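Local coordinates for protein glycogen synthase (Cyanobacterium sp. CLg1, PDB 6GNF) that belongs to the glycogen (starch) synthase family, with a two-domain GT-B fold, and holds adenosine-5'-diphosphate and a glycan in this structure, at residues 426-434 with 469-477. Sequence-based numbering, arbitrary orientation.
Sequences YCLMPSRFE and LMNKIPMPK. With AC1 (4,6-dideoxy-4-{[(1S,4R,5S,6S)-4,5,6-trihydroxy-3-(hydroxymethyl)cyclohex-2-en-1-yl]amino}-alpha-D-glucopyranose), chain D.
Arg432 and Ile473 mark the closest backbone approach, 5.3 Å between their CA atoms, where the loop leaving strand 426-429 runs about 45° to the irregular segment 469-477. No direct backbone hydrogen bond joins them; instead one water accepts a hydrogen bond from Ile473 N and donates one to Ser431 O, and another links Arg432 O to Ile473 O. Met470, flexible, reaches across with an extended chain to set CE against Leu428 CD1 (3.6 Å) and CB of Pro430, the residue at the centre of an inverse gamma turn. Ile473 lays CG1 near Pro430 O and CG2 over one face of the Arg432 guanidinium. Arg432 suits its place because its long chain is apolar as far as CD, with CG against Ile473 CG2, and polar beyond: NE gives an in-plane hydrogen bond to Pro474 O (3.2 Å, N-H...O 150°), while NH1 hydrogen-bonds to Asn361 O and forms a salt bridge with Asp366. In this Rossmann-like C-terminal domain of the GT-B fold, the loop leads to the ligand pocket, where Glu434 OE2 accepts a hydrogen bond from O3B of AC1 (2.6 Å) and Ser431 OG donates to the anti lone pair of OE1. Met475's bent, flexible thioether lets SD lie between Arg432 CB and the Phe433 ring edge, a Met-aromatic contact.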
ATOM      1  N   TYR A 426     -12.223 -17.206   8.095  1.00 68.87           N
ATOM      2  CA  TYR A 426     -12.579 -15.840   7.758  1.00 68.16           C
ATOM      3  C   TYR A 426     -11.373 -14.903   7.835  1.00 66.69           C
ATOM      4  O   TYR A 426     -10.528 -15.035   8.716  1.00 66.50           O
ATOM      5  CB  TYR A 426     -13.687 -15.360   8.694  1.00 69.09           C
ATOM      6  CG  TYR A 426     -14.958 -16.177   8.586  1.00 70.78           C
ATOM      7  CD1 TYR A 426     -15.791 -16.049   7.484  1.00 71.44           C
ATOM      8  CD2 TYR A 426     -15.315 -17.086   9.576  1.00 73.03           C
ATOM      9  CE1 TYR A 426     -16.953 -16.796   7.370  1.00 74.08           C
ATOM     10  CE2 TYR A 426     -16.475 -17.843   9.475  1.00 75.97           C
ATOM     11  CZ  TYR A 426     -17.296 -17.695   8.372  1.00 76.98           C
ATOM     12  OH  TYR A 426     -18.460 -18.444   8.275  1.00 78.65           O
ATOM     13  N   CYS A 427     -11.323 -13.950   6.909  1.00 66.16           N
ATOM     14  CA  CYS A 427     -10.315 -12.893   6.900  1.00 66.33           C
ATOM     15  C   CYS A 427     -10.956 -11.591   7.388  1.00 65.60           C
ATOM     16  O   CYS A 427     -11.791 -11.004   6.708  1.00 64.92           O
ATOM     17  CB  CYS A 427      -9.762 -12.722   5.491  1.00 65.09           C
ATOM     18  SG  CYS A 427      -8.696 -11.294   5.289  1.00 68.39           S
ATOM     19  N   LEU A 428     -10.544 -11.145   8.570  1.00 66.17           N
ATOM     20  CA  LEU A 428     -11.202 -10.054   9.278  1.00 66.58           C
ATOM     21  C   LEU A 428     -10.459  -8.737   9.079  1.00 66.24           C
ATOM     22  O   LEU A 428      -9.300  -8.612   9.487  1.00 65.04           O
ATOM     23  CB  LEU A 428     -11.254 -10.403  10.762  1.00 69.06           C
ATOM     24  CG  LEU A 428     -12.075  -9.538  11.712  1.00 71.91           C
ATOM     25  CD1 LEU A 428     -13.556  -9.689  11.426  1.00 73.42           C
ATOM     26  CD2 LEU A 428     -11.776  -9.927  13.153  1.00 74.41           C
ATOM     27  N   MET A 429     -11.115  -7.771   8.425  1.00 66.23           N
ATOM     28  CA  MET A 429     -10.515  -6.464   8.134  1.00 63.02           C
ATOM     29  C   MET A 429     -11.429  -5.306   8.546  1.00 62.98           C
ATOM     30  O   MET A 429     -12.136  -4.738   7.709  1.00 62.16           O
ATOM     31  CB  MET A 429     -10.210  -6.348   6.641  1.00 61.82           C
ATOM     32  CG  MET A 429      -9.315  -7.452   6.102  1.00 61.15           C
ATOM     33  SD  MET A 429      -8.988  -7.244   4.347  1.00 59.32           S
ATOM     34  CE  MET A 429      -7.973  -5.781   4.362  1.00 57.00           C
ATOM     35  N   PRO A 430     -11.375  -4.904   9.827  1.00 63.08           N
ATOM     36  CA  PRO A 430     -12.179  -3.794  10.328  1.00 63.73           C
ATOM     37  C   PRO A 430     -11.536  -2.435  10.048  1.00 61.92           C
ATOM     38  O   PRO A 430     -11.319  -1.642  10.969  1.00 61.01           O
ATOM     39  CB  PRO A 430     -12.230  -4.077  11.829  1.00 65.93           C
ATOM     40  CG  PRO A 430     -10.909  -4.695  12.115  1.00 65.61           C
ATOM     41  CD  PRO A 430     -10.566  -5.513  10.898  1.00 64.68           C
ATOM     42  N   SER A 431     -11.237  -2.173   8.778  1.00 59.72           N
ATOM     43  CA  SER A 431     -10.549  -0.952   8.392  1.00 58.94           C
ATOM     44  C   SER A 431     -11.459   0.265   8.527  1.00 59.75           C
ATOM     45  O   SER A 431     -12.648   0.197   8.234  1.00 61.58           O
ATOM     46  CB  SER A 431     -10.038  -1.054   6.950  1.00 56.78           C
ATOM     47  OG  SER A 431      -9.154  -2.153   6.807  1.00 54.65           O
ATOM     48  N   ARG A 432     -10.885   1.382   8.965  1.00 60.03           N
ATOM     49  CA  ARG A 432     -11.591   2.658   9.017  1.00 61.21           C
ATOM     50  C   ARG A 432     -11.588   3.354   7.658  1.00 60.29           C
ATOM     51  O   ARG A 432     -12.495   4.115   7.346  1.00 61.57           O
ATOM     52  CB  ARG A 432     -10.977   3.566  10.080  1.00 62.48           C
ATOM     53  CG  ARG A 432     -11.172   3.045  11.497  1.00 63.92           C
ATOM     54  CD  ARG A 432     -10.689   4.039  12.535  1.00 65.05           C
ATOM     55  NE  ARG A 432     -11.076   3.637  13.893  1.00 68.82           N
ATOM     56  CZ  ARG A 432     -10.351   2.884  14.723  1.00 69.99           C
ATOM     57  NH1 ARG A 432      -9.160   2.418  14.371  1.00 69.97           N
ATOM     58  NH2 ARG A 432     -10.827   2.593  15.925  1.00 71.95           N
ATOM     59  N   PHE A 433     -10.537   3.139   6.880  1.00 58.96           N
ATOM     60  CA  PHE A 433     -10.527   3.480   5.459  1.00 57.52           C
ATOM     61  C   PHE A 433      -9.572   2.507   4.767  1.00 56.89           C
ATOM     62  O   PHE A 433      -8.625   2.013   5.393  1.00 54.90           O
ATOM     63  CB  PHE A 433     -10.110   4.935   5.239  1.00 56.37           C
ATOM     64  CG  PHE A 433      -8.789   5.285   5.860  1.00 56.40           C
ATOM     65  CD1 PHE A 433      -8.711   5.655   7.196  1.00 58.39           C
ATOM     66  CD2 PHE A 433      -7.618   5.240   5.110  1.00 54.64           C
ATOM     67  CE1 PHE A 433      -7.494   5.980   7.774  1.00 57.58           C
ATOM     68  CE2 PHE A 433      -6.395   5.560   5.682  1.00 54.26           C
ATOM     69  CZ  PHE A 433      -6.334   5.926   7.018  1.00 56.10           C
ATOM     70  N   GLU A 434      -9.826   2.209   3.494  1.00 56.21           N
ATOM     71  CA  GLU A 434      -9.049   1.205   2.783  1.00 54.77           C
ATOM     72  C   GLU A 434      -9.099   1.437   1.281  1.00 55.55           C
ATOM     73  O   GLU A 434     -10.045   1.011   0.622  1.00 58.70           O
ATOM     74  CB  GLU A 434      -9.556  -0.200   3.124  1.00 55.98           C
ATOM     75  CG  GLU A 434      -8.564  -1.305   2.800  1.00 55.17           C
ATOM     76  CD  GLU A 434      -7.331  -1.235   3.665  1.00 56.28           C
ATOM     77  OE1 GLU A 434      -7.463  -1.532   4.871  1.00 58.94           O
ATOM     78  OE2 GLU A 434      -6.241  -0.895   3.148  1.00 56.16           O
ATOM     79  N   LEU A 469     -20.075  -7.796   4.789  1.00 68.73           N
ATOM     80  CA  LEU A 469     -19.720  -6.449   5.221  1.00 68.94           C
ATOM     81  C   LEU A 469     -20.123  -6.211   6.674  1.00 70.79           C
ATOM     82  O   LEU A 469     -21.212  -6.608   7.099  1.00 74.11           O
ATOM     83  CB  LEU A 469     -20.415  -5.398   4.356  1.00 69.35           C
ATOM     84  CG  LEU A 469     -20.115  -5.395   2.860  1.00 69.46           C
ATOM     85  CD1 LEU A 469     -20.728  -4.151   2.217  1.00 70.40           C
ATOM     86  CD2 LEU A 469     -18.622  -5.447   2.581  1.00 68.23           C
ATOM     87  N   MET A 470     -19.255  -5.512   7.396  1.00 70.39           N
ATOM     88  CA  MET A 470     -19.563  -5.005   8.726  1.00 72.39           C
ATOM     89  C   MET A 470     -20.351  -3.708   8.585  1.00 74.02           C
ATOM     90  O   MET A 470     -20.564  -3.206   7.480  1.00 73.44           O
ATOM     91  CB  MET A 470     -18.279  -4.636   9.468  1.00 73.08           C
ATOM     92  CG  MET A 470     -17.228  -5.716   9.565  1.00 72.60           C
ATOM     93  SD  MET A 470     -15.683  -5.021  10.164  1.00 70.69           S
ATOM     94  CE  MET A 470     -14.682  -6.505  10.152  1.00 70.85           C
ATOM     95  N   ASN A 471     -20.742  -3.135   9.718  1.00 74.57           N
ATOM     96  CA  ASN A 471     -21.140  -1.739   9.730  1.00 75.53           C
ATOM     97  C   ASN A 471     -19.871  -0.893   9.749  1.00 73.81           C
ATOM     98  O   ASN A 471     -18.774  -1.413   9.955  1.00 75.10           O
ATOM     99  CB  ASN A 471     -22.031  -1.425  10.933  1.00 77.50           C
ATOM    100  CG  ASN A 471     -23.410  -2.050  10.824  1.00 80.72           C
ATOM    101  OD1 ASN A 471     -23.872  -2.381   9.736  1.00 80.97           O
ATOM    102  ND2 ASN A 471     -24.090  -2.182  11.958  1.00 83.13           N
ATOM    103  N   LYS A 472     -20.022   0.403   9.518  1.00 73.39           N
ATOM    104  CA  LYS A 472     -18.889   1.325   9.428  1.00 72.05           C
ATOM    105  C   LYS A 472     -18.119   1.416  10.744  1.00 71.48           C
ATOM    106  O   LYS A 472     -18.716   1.527  11.802  1.00 74.63           O
ATOM    107  CB  LYS A 472     -19.400   2.713   9.033  1.00 72.87           C
ATOM    108  CG  LYS A 472     -18.319   3.740   8.773  1.00 72.57           C
ATOM    109  CD  LYS A 472     -18.927   5.121   8.593  1.00 74.18           C
ATOM    110  CE  LYS A 472     -17.854   6.178   8.413  1.00 72.70           C
ATOM    111  NZ  LYS A 472     -17.085   5.978   7.150  1.00 71.38           N
ATOM    112  N   ILE A 473     -16.795   1.376  10.665  1.00 69.89           N
ATOM    113  CA  ILE A 473     -15.941   1.557  11.835  1.00 71.01           C
ATOM    114  C   ILE A 473     -15.630   3.046  11.932  1.00 73.22           C
ATOM    115  O   ILE A 473     -14.936   3.577  11.076  1.00 73.72           O
ATOM    116  CB  ILE A 473     -14.618   0.761  11.722  1.00 69.79           C
ATOM    117  CG1 ILE A 473     -14.878  -0.699  11.315  1.00 69.12           C
ATOM    118  CG2 ILE A 473     -13.839   0.824  13.031  1.00 69.82           C
ATOM    119  CD1 ILE A 473     -15.734  -1.494  12.279  1.00 71.11           C
ATOM    120  N   PRO A 474     -16.153   3.726  12.964  1.00 77.97           N
ATOM    121  CA  PRO A 474     -16.065   5.187  12.958  1.00 80.36           C
ATOM    122  C   PRO A 474     -14.648   5.710  13.160  1.00 82.99           C
ATOM    123  O   PRO A 474     -13.869   5.116  13.905  1.00 85.98           O
ATOM    124  CB  PRO A 474     -16.979   5.605  14.110  1.00 82.84           C
ATOM    125  CG  PRO A 474     -17.042   4.425  15.015  1.00 83.64           C
ATOM    126  CD  PRO A 474     -16.794   3.202  14.184  1.00 81.15           C
ATOM    127  N   MET A 475     -14.333   6.808  12.475  1.00 84.59           N
ATOM    128  CA  MET A 475     -13.029   7.455  12.569  1.00 84.48           C
ATOM    129  C   MET A 475     -12.952   8.294  13.837  1.00 87.87           C
ATOM    130  O   MET A 475     -13.979   8.691  14.368  1.00 89.90           O
ATOM    131  CB  MET A 475     -12.804   8.368  11.357  1.00 84.08           C
ATOM    132  CG  MET A 475     -12.419   7.648  10.080  1.00 81.87           C
ATOM    133  SD  MET A 475     -10.664   7.216  10.035  1.00 84.20           S
ATOM    134  CE  MET A 475      -9.900   8.787   9.663  1.00 82.57           C
ATOM    135  N   PRO A 476     -11.727   8.615  14.290  1.00 91.70           N
ATOM    136  CA  PRO A 476     -11.580   9.599  15.371  1.00 98.44           C
ATOM    137  C   PRO A 476     -12.167  10.951  14.954  1.00103.76           C
ATOM    138  O   PRO A 476     -12.123  11.277  13.769  1.00104.88           O
ATOM    139  CB  PRO A 476     -10.053   9.705  15.558  1.00 96.16           C
ATOM    140  CG  PRO A 476      -9.460   8.541  14.832  1.00 91.95           C
ATOM    141  CD  PRO A 476     -10.424   8.200  13.742  1.00 89.92           C
ATOM    142  N   LYS A 477     -12.698  11.732  15.897  1.00111.52           N
ATOM    143  CA  LYS A 477     -13.326  13.019  15.543  1.00115.68           C
ATOM    144  C   LYS A 477     -12.376  13.982  14.828  1.00118.64           C
ATOM    145  O   LYS A 477     -12.835  14.810  14.043  1.00121.06           O
ATOM    146  CB  LYS A 477     -13.952  13.695  16.770  1.00120.34           C
ATOM    147  CG  LYS A 477     -15.243  13.021  17.202  1.00123.33           C
ATOM    148  CD  LYS A 477     -15.975  13.654  18.370  1.00131.14           C
ATOM    149  CE  LYS A 477     -16.859  14.830  17.993  1.00135.49           C
ATOM    150  NZ  LYS A 477     -17.894  14.573  16.956  1.00136.98           N
TER
HETATM  151  C1  AC1 D   3       3.002   3.461   2.440  1.00 62.34           C
HETATM  152  O2  AC1 D   3       2.457   5.161   0.782  1.00 58.64           O
HETATM  153  C2  AC1 D   3       2.261   3.778   1.140  1.00 61.16           C
HETATM  154  C4A AC1 D   3      -3.599  -0.232  -0.755  1.00 50.53           C
HETATM  155  C3  AC1 D   3       0.769   3.452   1.242  1.00 59.84           C
HETATM  156  O3  AC1 D   3       0.214   3.607  -0.067  1.00 59.98           O
HETATM  157  C4  AC1 D   3       0.529   2.026   1.786  1.00 59.69           C
HETATM  158  N4A AC1 D   3      -0.896   1.637   1.905  1.00 53.32           N
HETATM  159  C5  AC1 D   3       1.261   1.934   3.134  1.00 60.63           C
HETATM  160  O5  AC1 D   3       2.662   2.157   2.933  1.00 64.51           O
HETATM  161  C6  AC1 D   3       1.108   0.581   3.810  1.00 63.55           C
HETATM  162  C1B AC1 D   3      -1.875   1.634   0.815  1.00 49.71           C
HETATM  163  C2B AC1 D   3      -3.327   1.262   1.237  1.00 51.61           C
HETATM  164  O2B AC1 D   3      -3.502   1.142   2.646  1.00 50.03           O
HETATM  165  C3B AC1 D   3      -3.870  -0.046   0.708  1.00 48.80           C
HETATM  166  O3B AC1 D   3      -5.287  -0.066   0.881  1.00 51.50           O
HETATM  167  O4  AC1 D   3      -3.974  -1.578  -1.066  1.00 51.99           O
HETATM  168  C5B AC1 D   3      -2.143   0.003  -1.064  1.00 47.20           C
HETATM  169  C7B AC1 D   3      -1.373   0.794  -0.334  1.00 47.15           C
HETATM  170  C6B AC1 D   3      -1.560  -0.649  -2.277  1.00 44.05           C
HETATM  171  O6B AC1 D   3      -2.319  -0.191  -3.398  1.00 46.47           O
HETATM  172  O   HOH W   1     -15.184   1.393   8.377  1.00 54.88           O
HETATM  173  O   HOH W   2     -14.778   4.158   8.658  1.00 59.74           O
HETATM  174  O   HOH W   3     -14.024   3.016  16.044  1.00 75.23           O